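Local coordinates for protein-tyrosine phosphatase mitochondrial 1 (Mus musculus, PDB 3RGO) that dephosphorylates phosphatidylglycerophosphate to phosphatidylglycerol, a step on the mitochondrial route to cardiolipin, using a fold of the dual-specificity protein-tyrosine phosphatase family, at residues V9-L14 and T105-Y110; A109-V114 and E120-A125. All coordinates share one frame; numbering follows the deposited sequence.

Contact 1: V9-L14 and T105-Y110; sequences VLLGAL and TMVAAY
Val9 lays its CG2 methyl over the ring of Tyr110, almost on the ring normal: CG2 sits 3.6 Å from the centroid of the Tyr110 ring and 12° off that normal, a CH-pi contact over the middle of the face. The valine's two branches divide the work. With CG1 anti to the backbone N (chi1 169°), CG2 is left for the tyrosine, while CG1 meets CG2 of Val107, one helical turn before Tyr110, at 3.9 Å. That same CG2 of Val107 is shared, since CD1 of Leu11 comes up to it at 4.0 Å, the leucine crossing the valine at a slant. Everything that touches here is apolar except the far end of Tyr110, whose OH is hydrogen-bonded to OD2 of Asp6; the other carboxylate oxygen, OD1, takes the backbone N of Val9, so one aspartate ties down both the ring and the residue lying on it. Were Tyr110 replaced by an alanine, the CG2 methyl of Val9 would probably lose the ring face beneath it and Asp6 OD2 its hydroxyl partner. The strand 9-12 and the helix run nearly antiparallel, at 160°, their axes 9.6 Å apart, the usual layering of a helix on a sheet in an alpha/beta fold. The side chain of Leu11 lies about 8 Å from that of Cys96, the predicted phosphocysteine nucleophile. Strand 9-12 lies between strands 2-4 and 91-95; Val94 of the latter touches both Val9 and Val107, while helix 72-88 touches Tyr110 through Ala82 and Gln86, and helix 137-154 packs on Thr105, Ala108 and Ala109.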
loop_
_atom_site.group_PDB
_atom_site.type_symbol
_atom_site.label_atom_id
_atom_site.label_comp_id
_atom_site.label_asym_id
_atom_site.label_seq_id
_atom_site.Cartn_x
_atom_site.Cartn_y
_atom_site.Cartn_z
ATOM N N VAL A 9 -4.417 7.195 -1.957
ATOM C CA VAL A 9 -3.754 6.282 -1.032
ATOM C C VAL A 9 -3.573 6.828 0.378
ATOM O O VAL A 9 -3.206 7.984 0.571
ATOM C CB VAL A 9 -2.393 5.835 -1.589
ATOM C CG1 VAL A 9 -1.580 5.101 -0.517
ATOM C CG2 VAL A 9 -2.598 4.969 -2.820
ATOM N N LEU A 10 -3.848 5.977 1.362
ATOM C CA LEU A 10 -3.451 6.239 2.736
ATOM C C LEU A 10 -2.523 5.125 3.208
ATOM O O LEU A 10 -2.660 3.971 2.797
ATOM C CB LEU A 10 -4.672 6.339 3.654
ATOM C CG LEU A 10 -5.728 7.365 3.228
ATOM C CD1 LEU A 10 -6.844 6.687 2.442
ATOM C CD2 LEU A 10 -6.287 8.087 4.443
ATOM N N LEU A 11 -1.572 5.491 4.059
ATOM C CA LEU A 11 -0.603 4.556 4.615
ATOM C C LEU A 11 -0.669 4.637 6.140
ATOM O O LEU A 11 -0.550 5.722 6.710
ATOM C CB LEU A 11 0.805 4.910 4.135
ATOM C CG LEU A 11 1.978 4.215 4.833
ATOM C CD1 LEU A 11 1.990 2.718 4.548
ATOM C CD2 LEU A 11 3.302 4.850 4.435
ATOM N N GLY A 12 -0.869 3.499 6.798
ATOM C CA GLY A 12 -0.973 3.486 8.250
ATOM C C GLY A 12 -0.762 2.136 8.908
ATOM O O GLY A 12 -0.544 1.126 8.238
ATOM N N ALA A 13 -0.828 2.118 10.238
ATOM C CA ALA A 13 -0.738 0.873 10.986
ATOM C C ALA A 13 -1.980 0.024 10.723
ATOM O O ALA A 13 -2.968 0.513 10.157
ATOM C CB ALA A 13 -0.582 1.158 12.478
ATOM N N LEU A 14 -1.929 -1.246 11.115
ATOM C CA LEU A 14 -3.067 -2.142 10.917
ATOM C C LEU A 14 -4.357 -1.483 11.401
ATOM O O LEU A 14 -4.386 -0.877 12.472
ATOM C CB LEU A 14 -2.853 -3.481 11.633
ATOM C CG LEU A 14 -2.905 -3.471 13.160
ATOM C CD1 LEU A 14 -2.994 -4.891 13.711
ATOM C CD2 LEU A 14 -1.705 -2.739 13.740
ATOM N N THR A 105 6.833 0.398 1.414
ATOM C CA THR A 105 7.402 -0.054 0.148
ATOM C C THR A 105 6.326 -0.187 -0.933
ATOM O O THR A 105 6.538 0.185 -2.094
ATOM C CB THR A 105 8.146 -1.385 0.341
ATOM O OG1 THR A 105 9.221 -1.186 1.266
ATOM C CG2 THR A 105 8.703 -1.891 -0.983
ATOM N N MET A 106 5.169 -0.711 -0.540
ATOM C CA MET A 106 4.028 -0.847 -1.448
ATOM C C MET A 106 3.588 0.516 -1.961
ATOM O O MET A 106 3.355 0.700 -3.164
ATOM C CB MET A 106 2.859 -1.544 -0.738
ATOM C CG MET A 106 1.607 -1.739 -1.608
ATOM S SD MET A 106 1.819 -2.988 -2.922
ATOM C CE MET A 106 2.322 -4.403 -1.950
ATOM N N VAL A 107 3.469 1.471 -1.042
ATOM C CA VAL A 107 3.095 2.834 -1.411
ATOM C C VAL A 107 4.165 3.460 -2.304
ATOM O O VAL A 107 3.844 4.197 -3.235
ATOM C CB VAL A 107 2.818 3.729 -0.170
ATOM C CG1 VAL A 107 2.603 5.178 -0.592
ATOM C CG2 VAL A 107 1.601 3.215 0.615
ATOM N N ALA A 108 5.433 3.157 -2.025
ATOM C CA ALA A 108 6.534 3.622 -2.863
ATOM C C ALA A 108 6.362 3.168 -4.306
ATOM O O ALA A 108 6.579 3.940 -5.236
ATOM C CB ALA A 108 7.889 3.137 -2.306
ATOM N N ALA A 109 5.973 1.912 -4.495
ATOM C CA ALA A 109 5.808 1.384 -5.841
ATOM C C ALA A 109 4.686 2.125 -6.567
ATOM O O ALA A 109 4.828 2.499 -7.729
ATOM C CB ALA A 109 5.532 -0.114 -5.796
ATOM N N TYR A 110 3.576 2.332 -5.866
ATOM C CA TYR A 110 2.462 3.124 -6.379
ATOM C C TYR A 110 2.931 4.491 -6.881
ATOM O O TYR A 110 2.646 4.868 -8.019
ATOM C CB TYR A 110 1.399 3.289 -5.285
ATOM C CG TYR A 110 0.408 4.407 -5.513
ATOM C CD1 TYR A 110 -0.676 4.240 -6.365
ATOM C CD2 TYR A 110 0.553 5.630 -4.865
ATOM C CE1 TYR A 110 -1.587 5.267 -6.576
ATOM C CE2 TYR A 110 -0.347 6.655 -5.062
ATOM C CZ TYR A 110 -1.414 6.471 -5.920
ATOM O OH TYR A 110 -2.313 7.495 -6.118
#

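Contact 2: A109-V114 and E120-A125; sequences AYLIQV and EEAIEA
Leu111 and Ile112 both reach the single methyl of Ala122, which faces helix 102-115 from the following helix. The CB atoms of Leu111 and Ala122 meet at 3.9 Å, and CG1 of Ile112 comes to 4.0 Å from the same Ala122 CB, so the methyl is touched by two consecutive residues. Beyond its CB, Leu111 runs alongside the second helix, its CD1 3.9 Å from the carbonyl O of Ala122. Ile112 starts out less directly: CG1 is anti to the carbonyl carbon (chi1 -71°), and this turns the branch in to the alanine. With so small a side chain at the meeting point the backbones come close, the CA atoms of Leu111 and Ala122 being 5.8 Å apart. Helices 102-115 and 119-129 are consecutive helices of the phosphatase domain, joined by a short connection and packed across one another. Ser118 OG in that connection accepts a hydrogen bond from the backbone N of Glu121, in the first turn of the second helix. Further out, Ile5 packs on Leu111 and His147 of helix 137-154 on Ile112, while Leu140 of that helix touches Ile123 on the second helix.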
loop_
_atom_site.group_PDB
_atom_site.type_symbol
_atom_site.label_atom_id
_atom_site.label_comp_id
_atom_site.label_asym_id
_atom_site.label_seq_id
_atom_site.Cartn_x
_atom_site.Cartn_y
_atom_site.Cartn_z
ATOM N N ALA A 109 5.973 1.912 -4.495
ATOM C CA ALA A 109 5.808 1.384 -5.841
ATOM C C ALA A 109 4.686 2.125 -6.567
ATOM O O ALA A 109 4.828 2.499 -7.729
ATOM C CB ALA A 109 5.532 -0.114 -5.796
ATOM N N TYR A 110 3.576 2.332 -5.866
ATOM C CA TYR A 110 2.462 3.124 -6.379
ATOM C C TYR A 110 2.931 4.491 -6.881
ATOM O O TYR A 110 2.646 4.868 -8.019
ATOM C CB TYR A 110 1.399 3.289 -5.285
ATOM C CG TYR A 110 0.408 4.407 -5.513
ATOM C CD1 TYR A 110 -0.676 4.240 -6.365
ATOM C CD2 TYR A 110 0.553 5.630 -4.865
ATOM C CE1 TYR A 110 -1.587 5.267 -6.576
ATOM C CE2 TYR A 110 -0.347 6.655 -5.062
ATOM C CZ TYR A 110 -1.414 6.471 -5.920
ATOM O OH TYR A 110 -2.313 7.495 -6.118
ATOM N N LEU A 111 3.653 5.226 -6.036
ATOM C CA LEU A 111 4.140 6.555 -6.404
ATOM C C LEU A 111 5.116 6.519 -7.578
ATOM O O LEU A 111 5.090 7.393 -8.455
ATOM C CB LEU A 111 4.783 7.239 -5.197
ATOM C CG LEU A 111 3.827 7.580 -4.049
ATOM C CD1 LEU A 111 4.605 8.086 -2.845
ATOM C CD2 LEU A 111 2.776 8.598 -4.489
ATOM N N ILE A 112 5.986 5.516 -7.592
ATOM C CA ILE A 112 6.914 5.355 -8.702
ATOM C C ILE A 112 6.160 5.274 -10.021
ATOM O O ILE A 112 6.488 5.971 -10.981
ATOM C CB ILE A 112 7.800 4.107 -8.528
ATOM C CG1 ILE A 112 8.804 4.334 -7.391
ATOM C CG2 ILE A 112 8.524 3.775 -9.828
ATOM C CD1 ILE A 112 9.588 3.094 -6.991
ATOM N N GLN A 113 5.140 4.427 -10.058
ATOM C CA GLN A 113 4.383 4.220 -11.280
ATOM C C GLN A 113 3.564 5.454 -11.638
ATOM O O GLN A 113 3.581 5.902 -12.780
ATOM C CB GLN A 113 3.473 2.998 -11.160
ATOM C CG GLN A 113 2.482 2.885 -12.316
ATOM C CD GLN A 113 2.000 1.473 -12.537
ATOM O OE1 GLN A 113 2.612 0.517 -12.067
ATOM N NE2 GLN A 113 0.893 1.332 -13.258
ATOM N N VAL A 114 2.856 6.000 -10.654
ATOM C CA VAL A 114 2.001 7.160 -10.878
ATOM C C VAL A 114 2.779 8.383 -11.368
ATOM O O VAL A 114 2.317 9.107 -12.254
ATOM C CB VAL A 114 1.210 7.528 -9.602
ATOM C CG1 VAL A 114 0.514 8.877 -9.764
ATOM C CG2 VAL A 114 0.202 6.437 -9.277
ATOM N N GLU A 120 13.981 6.676 -4.705
ATOM C CA GLU A 120 14.327 7.602 -3.631
ATOM C C GLU A 120 13.415 8.832 -3.568
ATOM O O GLU A 120 13.137 9.347 -2.489
ATOM C CB GLU A 120 15.805 8.011 -3.719
ATOM C CG GLU A 120 16.193 8.668 -5.024
ATOM C CD GLU A 120 16.768 7.697 -6.050
ATOM O OE1 GLU A 120 16.400 6.504 -6.047
ATOM O OE2 GLU A 120 17.590 8.142 -6.873
ATOM N N GLU A 121 12.950 9.307 -4.723
ATOM C CA GLU A 121 11.989 10.409 -4.747
ATOM C C GLU A 121 10.686 10.017 -4.051
ATOM O O GLU A 121 10.145 10.772 -3.244
ATOM C CB GLU A 121 11.703 10.857 -6.183
ATOM C CG GLU A 121 12.611 11.969 -6.666
ATOM C CD GLU A 121 12.459 12.250 -8.143
ATOM O OE1 GLU A 121 12.258 11.291 -8.923
ATOM O OE2 GLU A 121 12.552 13.431 -8.528
ATOM N N ALA A 122 10.182 8.836 -4.385
ATOM C CA ALA A 122 8.961 8.314 -3.788
ATOM C C ALA A 122 9.112 8.131 -2.279
ATOM O O ALA A 122 8.252 8.540 -1.500
ATOM C CB ALA A 122 8.599 6.993 -4.429
ATOM N N ILE A 123 10.215 7.510 -1.876
ATOM C CA ILE A 123 10.456 7.233 -0.464
ATOM C C ILE A 123 10.559 8.526 0.338
ATOM O O ILE A 123 9.940 8.668 1.393
ATOM C CB ILE A 123 11.719 6.364 -0.279
ATOM C CG1 ILE A 123 11.483 4.971 -0.872
ATOM C CG2 ILE A 123 12.088 6.255 1.194
ATOM C CD1 ILE A 123 12.738 4.128 -0.996
ATOM N N GLU A 124 11.329 9.477 -0.179
ATOM C CA GLU A 124 11.485 10.769 0.479
ATOM C C GLU A 124 10.152 11.511 0.590
ATOM O O GLU A 124 9.905 12.211 1.574
ATOM C CB GLU A 124 12.541 11.611 -0.244
ATOM C CG GLU A 124 13.961 11.068 -0.049
ATOM C CD GLU A 124 14.964 11.646 -1.029
ATOM O OE1 GLU A 124 15.733 12.550 -0.635
ATOM O OE2 GLU A 124 14.991 11.193 -2.193
ATOM N N ALA A 125 9.288 11.341 -0.406
ATOM C CA ALA A 125 7.956 11.946 -0.368
ATOM C C ALA A 125 7.115 11.347 0.749
ATOM O O ALA A 125 6.398 12.056 1.463
ATOM C CB ALA A 125 7.254 11.769 -1.707
#

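Overall arrangement
Helix 102-115 carries both contacts, whose centres lie 10 Å apart. Its earlier part, 105-110, packs on strand 9-12 in contact 1, near the centre of the chain; its later part, 109-114, meets helix 119-129 in contact 2, about 12 Å from that centre. Ala109 and Tyr110 belong to both ranges, and the contacts also touch directly, Ala108 O lying 3.7 Å from Ala122 CB. Along the chain strand 9-12 comes first, then helix 102-115 serving both contacts, then helix 119-129; contact 1 brings together segments 91 residues apart, contact 2 segments only 6 apart. One helix thus joins the central sheet, close to the predicted nucleophile Cys96, to the outlying helix 119-129, all within the phosphatase domain.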